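Local coordinates for protein endoglucanase (Clostridium thermocellum, PDB 2C4X) that probably takes part in cellulose breakdown as the C-terminal PKD and CBM44 modules of a cellulosomal enzyme, the CBM44 type binding beta-glucan chains and xyloglucan, at residues 21-26 with 94-99; 46-51 with 63-68; 130-135 with 247-252. The protein carries 1 engineered substitution. All blocks are in the same frame, centred on the assembly; numbering follows the deposited sequence.

Contact 1 (21-26 with 94-99); sequences PVTDEN and TSATGD. With CA (calcium ion), chain C.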
loop_
_atom_site.group_PDB
_atom_site.type_symbol
_atom_site.label_atom_id
_atom_site.label_comp_id
_atom_site.label_asym_id
_atom_site.label_seq_id
_atom_site.Cartn_x
_atom_site.Cartn_y
_atom_site.Cartn_z
ATOM N N PRO A 21 -9.000 7.870 -5.879
ATOM C CA PRO A 21 -8.507 8.796 -6.909
ATOM C C PRO A 21 -6.977 8.881 -6.984
ATOM O O PRO A 21 -6.284 8.549 -6.021
ATOM C CB PRO A 21 -9.077 10.146 -6.450
ATOM C CG PRO A 21 -9.180 9.997 -4.961
ATOM C CD PRO A 21 -9.603 8.589 -4.738
ATOM N N VAL A 22 -6.463 9.322 -8.125
ATOM C CA VAL A 22 -5.060 9.681 -8.220
ATOM C C VAL A 22 -4.921 11.214 -8.236
ATOM O O VAL A 22 -5.922 11.952 -8.328
ATOM C CB VAL A 22 -4.331 9.005 -9.429
ATOM C CG1 VAL A 22 -4.410 7.477 -9.322
ATOM C CG2 VAL A 22 -4.881 9.485 -10.767
ATOM N N THR A 23 -3.687 11.691 -8.133
ATOM C CA THR A 23 -3.448 13.120 -8.154
ATOM C C THR A 23 -3.944 13.696 -9.470
ATOM O O THR A 23 -3.790 13.068 -10.540
ATOM C CB THR A 23 -1.968 13.471 -7.911
ATOM O OG1 THR A 23 -1.132 12.725 -8.806
ATOM C CG2 THR A 23 -1.589 13.125 -6.485
ATOM N N ASP A 24 -4.584 14.861 -9.354
ATOM C CA ASP A 24 -5.110 15.649 -10.463
ATOM C C ASP A 24 -6.281 14.991 -11.213
ATOM O O ASP A 24 -6.650 15.420 -12.303
ATOM C CB ASP A 24 -3.974 16.085 -11.398
ATOM C CG ASP A 24 -3.083 17.170 -10.766
ATOM O OD1 ASP A 24 -3.613 18.240 -10.328
ATOM O OD2 ASP A 24 -1.847 16.947 -10.703
ATOM N N GLU A 25 -6.867 13.960 -10.612
ATOM C CA GLU A 25 -8.079 13.343 -11.135
ATOM C C GLU A 25 -9.277 13.982 -10.433
ATOM O O GLU A 25 -9.241 14.212 -9.219
ATOM C CB GLU A 25 -8.061 11.839 -10.861
ATOM C CG GLU A 25 -9.339 11.118 -11.252
ATOM C CD GLU A 25 -9.260 9.618 -11.075
ATOM O OE1 GLU A 25 -8.466 9.140 -10.239
ATOM O OE2 GLU A 25 -10.008 8.914 -11.784
ATOM N N ASN A 26 -10.329 14.281 -11.192
ATOM C CA ASN A 26 -11.548 14.808 -10.591
ATOM C C ASN A 26 -12.247 13.802 -9.692
ATOM O O ASN A 26 -12.455 12.643 -10.078
ATOM C CB ASN A 26 -12.527 15.295 -11.648
ATOM C CG ASN A 26 -12.188 16.668 -12.147
ATOM O OD1 ASN A 26 -12.731 17.667 -11.672
ATOM N ND2 ASN A 26 -11.274 16.734 -13.073
ATOM N N THR A 94 -3.557 8.728 -4.407
ATOM C CA THR A 94 -2.271 8.130 -4.744
ATOM C C THR A 94 -1.695 8.850 -5.961
ATOM O O THR A 94 -2.422 9.539 -6.694
ATOM C CB THR A 94 -2.374 6.600 -5.008
ATOM O OG1 THR A 94 -3.189 6.361 -6.158
ATOM C CG2 THR A 94 -2.978 5.868 -3.805
ATOM N N SER A 95 -0.390 8.709 -6.158
ATOM C CA SER A 95 0.313 9.396 -7.241
ATOM C C SER A 95 -0.163 8.907 -8.616
ATOM O O SER A 95 -0.305 7.704 -8.831
ATOM C CB SER A 95 1.816 9.169 -7.088
ATOM O OG SER A 95 2.535 10.176 -7.775
ATOM N N ALA A 96 -0.403 9.837 -9.538
ATOM C CA ALA A 96 -0.857 9.490 -10.894
ATOM C C ALA A 96 0.240 8.792 -11.679
ATOM O O ALA A 96 -0.038 7.871 -12.449
ATOM C CB ALA A 96 -1.336 10.723 -11.644
ATOM N N THR A 97 1.477 9.247 -11.487
ATOM C CA THR A 97 2.653 8.655 -12.118
ATOM C C THR A 97 3.750 8.561 -11.074
ATOM O O THR A 97 3.665 9.184 -10.016
ATOM C CB THR A 97 3.171 9.500 -13.315
ATOM O OG1 THR A 97 3.535 10.811 -12.861
ATOM C CG2 THR A 97 2.112 9.626 -14.414
ATOM N N GLY A 98 4.785 7.789 -11.369
ATOM C CA GLY A 98 5.900 7.640 -10.441
ATOM C C GLY A 98 5.602 6.713 -9.273
ATOM O O GLY A 98 4.500 6.170 -9.152
ATOM N N ASP A 99 6.597 6.550 -8.408
ATOM C CA ASP A 99 6.539 5.615 -7.293
ATOM C C ASP A 99 7.464 6.149 -6.206
ATOM O O ASP A 99 8.687 6.129 -6.358
ATOM C CB ASP A 99 6.998 4.233 -7.771
ATOM C CG ASP A 99 6.884 3.150 -6.703
ATOM O OD1 ASP A 99 6.561 3.437 -5.531
ATOM O OD2 ASP A 99 7.135 1.978 -7.057
HETATM CA CA CA C . 8.129 0.871 -9.062
HETATM O O HOH W 1 -5.617 5.267 -6.345
#
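Val22 and Thr94 form a single beta bridge, their CA atoms 4.7 Å apart, with Thr94 N donating to Pro21 O and Thr23 N donating to Thr94 O over 2.9 Å. Thr94 O also receives a CA-H...O contact from Val22 CA at 3.1 Å, so one carbonyl takes both approaches. A third bond uses a side chain: Ala96 N reaches Thr23 OG1 over 3.1 Å, N-H...O angle 149°. Thr23 OG1 stands between its own backbone N and carbonyl carbon (chi1 52°), which turns the hydroxyl to that amide, while CG2 lies near Thr94 O. Val22 splits its two methyls: CG2 meets Ala96 CB at 3.9 Å, and CG1 lies beside Thr94 OG1 at 3.6 Å. Val22 also opens a type II turn ending at Glu25, whose OE1 accepts from Val22 N in a bond of 2.9 Å and 163°; the carboxylate thus bonds back to the residue making the bridge. Ser95 OG is held by Thr97 O. Farther along, Asp99 OD2 binds a calcium ion at 2.5 Å, a site completed by residues such as Asn104 and Glu106. The contact joins the loop between strands 15-17 and 27-30 of the PKD domain to the chain leaving strand 84-93, where Pro21 packs on Ile91 and Val93.

Contact 2 (46-51 with 63-68); sequences WDFGDG and YKYKNP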
loop_
_atom_site.group_PDB
_atom_site.type_symbol
_atom_site.label_atom_id
_atom_site.label_comp_id
_atom_site.label_asym_id
_atom_site.label_seq_id
_atom_site.Cartn_x
_atom_site.Cartn_y
_atom_site.Cartn_z
ATOM N N TRP A 46 -17.511 22.984 2.204
ATOM C CA TRP A 46 -16.569 21.864 2.127
ATOM C C TRP A 46 -15.168 22.293 2.540
ATOM O O TRP A 46 -14.693 23.356 2.122
ATOM C CB TRP A 46 -16.476 21.366 0.687
ATOM C CG TRP A 46 -17.766 20.870 0.103
ATOM C CD1 TRP A 46 -18.697 21.602 -0.581
ATOM C CD2 TRP A 46 -18.248 19.525 0.125
ATOM N NE1 TRP A 46 -19.739 20.794 -0.974
ATOM C CE2 TRP A 46 -19.496 19.517 -0.547
ATOM C CE3 TRP A 46 -17.764 18.327 0.679
ATOM C CZ2 TRP A 46 -20.253 18.354 -0.714
ATOM C CZ3 TRP A 46 -18.517 17.171 0.519
ATOM C CH2 TRP A 46 -19.754 17.195 -0.173
ATOM N N ASP A 47 -14.511 21.458 3.345
ATOM C CA ASP A 47 -13.095 21.618 3.641
ATOM C C ASP A 47 -12.449 20.355 3.081
ATOM O O ASP A 47 -12.734 19.250 3.541
ATOM C CB ASP A 47 -12.861 21.766 5.153
ATOM C CG ASP A 47 -11.392 21.946 5.514
ATOM O OD1 ASP A 47 -10.505 21.366 4.856
ATOM O OD2 ASP A 47 -11.112 22.668 6.488
ATOM N N PHE A 48 -11.594 20.526 2.074
ATOM C CA PHE A 48 -11.032 19.390 1.338
ATOM C C PHE A 48 -9.815 18.761 2.032
ATOM O O PHE A 48 -9.329 17.711 1.611
ATOM C CB PHE A 48 -10.759 19.795 -0.124
ATOM C CG PHE A 48 -12.011 20.169 -0.871
ATOM C CD1 PHE A 48 -12.918 19.179 -1.271
ATOM C CD2 PHE A 48 -12.307 21.507 -1.140
ATOM C CE1 PHE A 48 -14.091 19.515 -1.934
ATOM C CE2 PHE A 48 -13.490 21.851 -1.805
ATOM C CZ PHE A 48 -14.372 20.839 -2.208
ATOM N N GLY A 49 -9.383 19.383 3.133
ATOM C CA GLY A 49 -8.305 18.866 3.968
ATOM C C GLY A 49 -6.893 19.193 3.520
ATOM O O GLY A 49 -5.938 18.768 4.161
ATOM N N ASP A 50 -6.757 19.958 2.439
ATOM C CA ASP A 50 -5.449 20.260 1.852
ATOM C C ASP A 50 -5.075 21.750 1.945
ATOM O O ASP A 50 -4.011 22.157 1.467
ATOM C CB ASP A 50 -5.417 19.790 0.386
ATOM C CG ASP A 50 -6.438 20.532 -0.500
ATOM O OD1 ASP A 50 -7.291 21.285 0.028
ATOM O OD2 ASP A 50 -6.385 20.367 -1.736
ATOM N N GLY A 51 -5.938 22.555 2.569
ATOM C CA GLY A 51 -5.759 24.010 2.598
ATOM C C GLY A 51 -6.852 24.787 1.868
ATOM O O GLY A 51 -7.024 25.979 2.098
ATOM N N TYR A 63 -13.547 18.239 -7.361
ATOM C CA TYR A 63 -12.288 18.664 -6.769
ATOM C C TYR A 63 -11.118 17.771 -7.212
ATOM O O TYR A 63 -11.302 16.580 -7.453
ATOM C CB TYR A 63 -12.400 18.682 -5.230
ATOM C CG TYR A 63 -11.290 19.468 -4.588
ATOM C CD1 TYR A 63 -11.275 20.859 -4.660
ATOM C CD2 TYR A 63 -10.222 18.825 -3.956
ATOM C CE1 TYR A 63 -10.247 21.593 -4.113
ATOM C CE2 TYR A 63 -9.183 19.555 -3.392
ATOM C CZ TYR A 63 -9.202 20.938 -3.474
ATOM O OH TYR A 63 -8.179 21.689 -2.940
ATOM N N LYS A 64 -9.924 18.360 -7.302
ATOM C CA LYS A 64 -8.695 17.649 -7.659
ATOM C C LYS A 64 -7.628 17.887 -6.599
ATOM O O LYS A 64 -7.420 19.023 -6.173
ATOM C CB LYS A 64 -8.149 18.160 -9.003
ATOM C CG LYS A 64 -9.075 17.991 -10.182
ATOM C CD LYS A 64 -8.483 18.588 -11.457
ATOM C CE LYS A 64 -8.923 20.022 -11.648
ATOM N NZ LYS A 64 -8.488 20.588 -12.979
ATOM N N TYR A 65 -6.947 16.819 -6.184
ATOM C CA TYR A 65 -5.830 16.939 -5.245
ATOM C C TYR A 65 -4.518 16.884 -6.017
ATOM O O TYR A 65 -4.332 16.035 -6.896
ATOM C CB TYR A 65 -5.867 15.828 -4.196
ATOM C CG TYR A 65 -7.016 15.935 -3.224
ATOM C CD1 TYR A 65 -6.892 16.694 -2.057
ATOM C CD2 TYR A 65 -8.228 15.294 -3.474
ATOM C CE1 TYR A 65 -7.948 16.795 -1.146
ATOM C CE2 TYR A 65 -9.300 15.389 -2.568
ATOM C CZ TYR A 65 -9.143 16.143 -1.406
ATOM O OH TYR A 65 -10.172 16.253 -0.501
ATOM N N LYS A 66 -3.612 17.800 -5.705
ATOM C CA LYS A 66 -2.368 17.863 -6.464
ATOM C C LYS A 66 -1.317 16.904 -5.939
ATOM O O LYS A 66 -0.498 16.416 -6.707
ATOM C CB LYS A 66 -1.846 19.301 -6.548
ATOM C CG LYS A 66 -0.736 19.670 -5.609
ATOM C CD LYS A 66 0.029 20.852 -6.163
ATOM C CE LYS A 66 0.880 21.527 -5.093
ATOM N NZ LYS A 66 0.065 22.079 -3.949
ATOM N N ASN A 67 -1.348 16.626 -4.633
ATOM C CA ASN A 67 -0.362 15.746 -4.013
ATOM C C ASN A 67 -1.006 14.490 -3.447
ATOM O O ASN A 67 -2.187 14.516 -3.053
ATOM C CB ASN A 67 0.417 16.483 -2.916
ATOM C CG ASN A 67 1.304 17.578 -3.471
ATOM O OD1 ASN A 67 1.250 18.726 -3.026
ATOM N ND2 ASN A 67 2.119 17.232 -4.449
ATOM N N PRO A 68 -0.247 13.382 -3.416
ATOM C CA PRO A 68 -0.793 12.185 -2.769
ATOM C C PRO A 68 -0.929 12.369 -1.251
ATOM O O PRO A 68 -0.275 13.236 -0.662
ATOM C CB PRO A 68 0.222 11.081 -3.103
ATOM C CG PRO A 68 1.459 11.772 -3.531
ATOM C CD PRO A 68 1.102 13.161 -3.987
HETATM O O HOH W 2 -4.510 19.852 -3.367
#
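Phe48 and Tyr63 lie face to face, their ring planes only 2° apart and their centroids separated by 3.9 Å. The closest ring atoms are Phe48 CD2 and Tyr63 CE1, at 3.6 Å. Each CB also lies over the face of the other ring, so the CH-pi contacts extend the stack at both ends. Tyr63 CG is anti to its backbone N (chi1 -164°), which starts the ring toward the loop of Phe48.

At its far end Tyr63 meets Asp50 tip to tip: OH donates to Asp50 OD2 over a short 2.5 Å, on the syn lone pair, and the carboxylate and ring planes are 70° apart. The same OD2 accepts from a water, which in turn accepts from Lys66 N, while OD1 accepts from Tyr52 N; the carboxylate is therefore gripped through both oxygens.

Tyr65 comes in differently. Its OH donates to Phe48 O over 2.7 Å, in the carbonyl plane on a lone pair, and the same OH lies near the plane of the Phe48 ring at its edge, 3.6 Å from Phe48 CB. One face of Tyr65 receives Tyr63 CE2, 3.7 Å above its plane. Asp47 OD1 accepts from Gly49 N, an Asx turn at the end of strand 41-47.

This PKD-domain cluster joins that strand end to the chain running from strand 60-63 toward strand 69-79: Phe48 packs on Ile61, while Tyr65 stacks on Tyr71 and touches Ile91 and Val93 of strand 84-93.

Contact 3 (130-135 with 247-252); sequences KAFKGE and VDAIDW. With CA (calcium ion), chain C.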
loop_
_atom_site.group_PDB
_atom_site.type_symbol
_atom_site.label_atom_id
_atom_site.label_comp_id
_atom_site.label_asym_id
_atom_site.label_seq_id
_atom_site.Cartn_x
_atom_site.Cartn_y
_atom_site.Cartn_z
ATOM N N LYS A 130 6.745 -5.623 -15.861
ATOM C CA LYS A 130 5.656 -5.454 -14.910
ATOM C C LYS A 130 6.124 -4.565 -13.765
ATOM O O LYS A 130 7.254 -4.693 -13.287
ATOM C CB LYS A 130 5.204 -6.802 -14.334
ATOM C CG LYS A 130 4.525 -7.738 -15.316
ATOM C CD LYS A 130 3.942 -8.961 -14.611
ATOM C CE LYS A 130 3.685 -10.097 -15.607
ATOM N NZ LYS A 130 2.677 -9.744 -16.653
ATOM N N ALA A 131 5.249 -3.666 -13.325
ATOM C CA ALA A 131 5.495 -2.864 -12.133
ATOM C C ALA A 131 4.180 -2.662 -11.409
ATOM O O ALA A 131 3.112 -2.696 -12.036
ATOM C CB ALA A 131 6.112 -1.529 -12.502
ATOM N N PHE A 132 4.249 -2.477 -10.093
ATOM C CA PHE A 132 3.051 -2.190 -9.310
ATOM C C PHE A 132 2.755 -0.691 -9.332
ATOM O O PHE A 132 1.599 -0.278 -9.445
ATOM C CB PHE A 132 3.169 -2.709 -7.863
ATOM C CG PHE A 132 1.965 -2.400 -7.024
ATOM C CD1 PHE A 132 0.798 -3.150 -7.162
ATOM C CD2 PHE A 132 1.980 -1.334 -6.129
ATOM C CE1 PHE A 132 -0.338 -2.849 -6.407
ATOM C CE2 PHE A 132 0.850 -1.018 -5.373
ATOM C CZ PHE A 132 -0.311 -1.783 -5.506
ATOM N N LYS A 133 3.808 0.112 -9.207
ATOM C CA LYS A 133 3.718 1.563 -9.311
ATOM C C LYS A 133 4.909 2.076 -10.093
ATOM O O LYS A 133 6.012 1.546 -9.963
ATOM C CB LYS A 133 3.717 2.217 -7.932
ATOM C CG LYS A 133 2.349 2.457 -7.343
ATOM C CD LYS A 133 2.417 3.485 -6.214
ATOM C CE LYS A 133 3.197 2.964 -5.011
ATOM N NZ LYS A 133 3.092 3.915 -3.857
ATOM N N GLY A 134 4.689 3.113 -10.893
ATOM C CA GLY A 134 5.749 3.677 -11.708
ATOM C C GLY A 134 6.004 2.787 -12.902
ATOM O O GLY A 134 5.145 1.985 -13.291
ATOM N N GLU A 135 7.192 2.910 -13.478
ATOM C CA GLU A 135 7.504 2.175 -14.690
ATOM C C GLU A 135 8.333 0.914 -14.438
ATOM O O GLU A 135 8.424 0.052 -15.309
ATOM C CB GLU A 135 8.187 3.096 -15.703
ATOM C CG GLU A 135 7.278 4.216 -16.234
ATOM C CD GLU A 135 8.054 5.347 -16.882
ATOM O OE1 GLU A 135 9.220 5.573 -16.488
ATOM O OE2 GLU A 135 7.502 6.018 -17.784
ATOM N N VAL A 247 8.401 -8.085 -8.026
ATOM C CA VAL A 247 8.395 -7.422 -6.722
ATOM C C VAL A 247 8.581 -5.929 -6.932
ATOM O O VAL A 247 9.476 -5.509 -7.664
ATOM C CB VAL A 247 9.533 -7.938 -5.795
ATOM C CG1 VAL A 247 9.482 -7.241 -4.438
ATOM C CG2 VAL A 247 9.463 -9.463 -5.627
ATOM N N ASP A 248 7.741 -5.129 -6.287
ATOM C CA ASP A 248 7.810 -3.678 -6.454
ATOM C C ASP A 248 7.160 -2.982 -5.290
ATOM O O ASP A 248 6.351 -3.580 -4.579
ATOM C CB ASP A 248 7.121 -3.233 -7.757
ATOM C CG ASP A 248 7.447 -1.792 -8.135
ATOM O OD1 ASP A 248 8.481 -1.263 -7.666
ATOM O OD2 ASP A 248 6.675 -1.172 -8.904
ATOM N N ALA A 249 7.532 -1.717 -5.108
ATOM C CA ALA A 249 6.838 -0.792 -4.214
ATOM C C ALA A 249 6.765 -1.302 -2.775
ATOM O O ALA A 249 5.704 -1.247 -2.135
ATOM C CB ALA A 249 5.443 -0.449 -4.761
ATOM N N ILE A 250 7.895 -1.803 -2.278
ATOM C CA ILE A 250 8.031 -2.124 -0.853
ATOM C C ILE A 250 8.084 -0.801 -0.093
ATOM O O ILE A 250 8.893 0.082 -0.409
ATOM C CB ILE A 250 9.276 -2.984 -0.549
ATOM C CG1 ILE A 250 9.276 -4.245 -1.422
ATOM C CG2 ILE A 250 9.314 -3.362 0.930
ATOM C CD1 ILE A 250 10.599 -5.005 -1.414
ATOM N N ASP A 251 7.198 -0.655 0.884
ATOM C CA ASP A 251 6.954 0.647 1.484
ATOM C C ASP A 251 6.636 0.567 2.972
ATOM O O ASP A 251 6.090 -0.429 3.456
ATOM C CB ASP A 251 5.801 1.342 0.747
ATOM C CG ASP A 251 5.888 2.852 0.816
ATOM O OD1 ASP A 251 6.959 3.379 1.199
ATOM O OD2 ASP A 251 4.885 3.515 0.475
ATOM N N TRP A 252 6.993 1.631 3.685
ATOM C CA TRP A 252 6.638 1.797 5.092
ATOM C C TRP A 252 6.717 3.276 5.449
ATOM O O TRP A 252 7.203 4.088 4.653
ATOM C CB TRP A 252 7.538 0.958 6.012
ATOM C CG TRP A 252 8.994 1.309 5.929
ATOM C CD1 TRP A 252 9.642 2.306 6.615
ATOM C CD2 TRP A 252 9.986 0.674 5.110
ATOM N NE1 TRP A 252 10.973 2.327 6.267
ATOM C CE2 TRP A 252 11.212 1.336 5.348
ATOM C CE3 TRP A 252 9.958 -0.395 4.199
ATOM C CZ2 TRP A 252 12.401 0.969 4.704
ATOM C CZ3 TRP A 252 11.143 -0.763 3.561
ATOM C CH2 TRP A 252 12.346 -0.080 3.821
HETATM CA CA CA C . 8.129 0.871 -9.062
HETATM O O HOH W 3 3.689 2.564 -1.742
#
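Asp248 CG is anti to its backbone N (chi1 -167°), which carries the carboxylate from strand 241-251 toward the amides of Phe132 and Lys133. Phe132 CG is likewise anti to its own N, and the ring it leads into brings CD2 to 3.8 Å from Ala249 CB, approaching that methyl obliquely.

Phe132 N donates to Asp248 OD2 over 3.0 Å on the anti lone pair, and Lys133 N donates to the same Asp248 OD2 over 3.2 Å in a nearly straight bond of 173°, on the anti side but 32° out of the carboxylate plane. Asp248 OD2 also binds the calcium ion at 2.5 Å and Asp248 OD1 at 2.6 Å, making the carboxylate a bidentate ligand. Lys133 adds its carbonyl O, 2.4 Å from the ion and 3.0 Å from Asp248 OD2, a pair brought together by the shared metal. Phe132 thus acts from the second shell, while Lys133 is a ligand as well, and calcium and N-H groups together would be expected to stabilise the carboxylate's negative charge.

Asp99, Asn104, Glu106 and Arg136 complete the site, which ties the loop between strands 120-127 and 137-145 to the final strand of the beta-sandwich that forms the CBM44 module. That strand lies between 137-145 and 165-172 in its sheet.

The Lys133 chain also comes near Ala249 CB, with CE 4.1 Å away. The bend at its third torsion sets CE there, and beyond it NZ donates to a water that donates in turn to Asp251 OD2. Asp251 OD1 accepts from Lys102 N, while the Phe132 ring packs on Arg169 and Glu214.

Contact 2 comes within the stretch of chain that contact 1 brings together, and contact 3 follows both. Contact 2 lies in the PKD domain, while contact 1 joins a PKD loop to the chain leaving strand 84-93 toward the CBM44 module; their centres are about 12 Å apart and they meet directly: Asp24 N lies 2.7 Å from Tyr65 O, a probable hydrogen bond, and Thr23 CG2 packs on the backbone of residues 66-68. Contact 3 lies in the CBM44 sandwich, about 15 Å from contact 1 and about 25 Å from contact 2, centre to centre. Asp99 in contact 1 shares a calcium ion with Lys133 and Asp248 in contact 3, tying that chain by metal to the module.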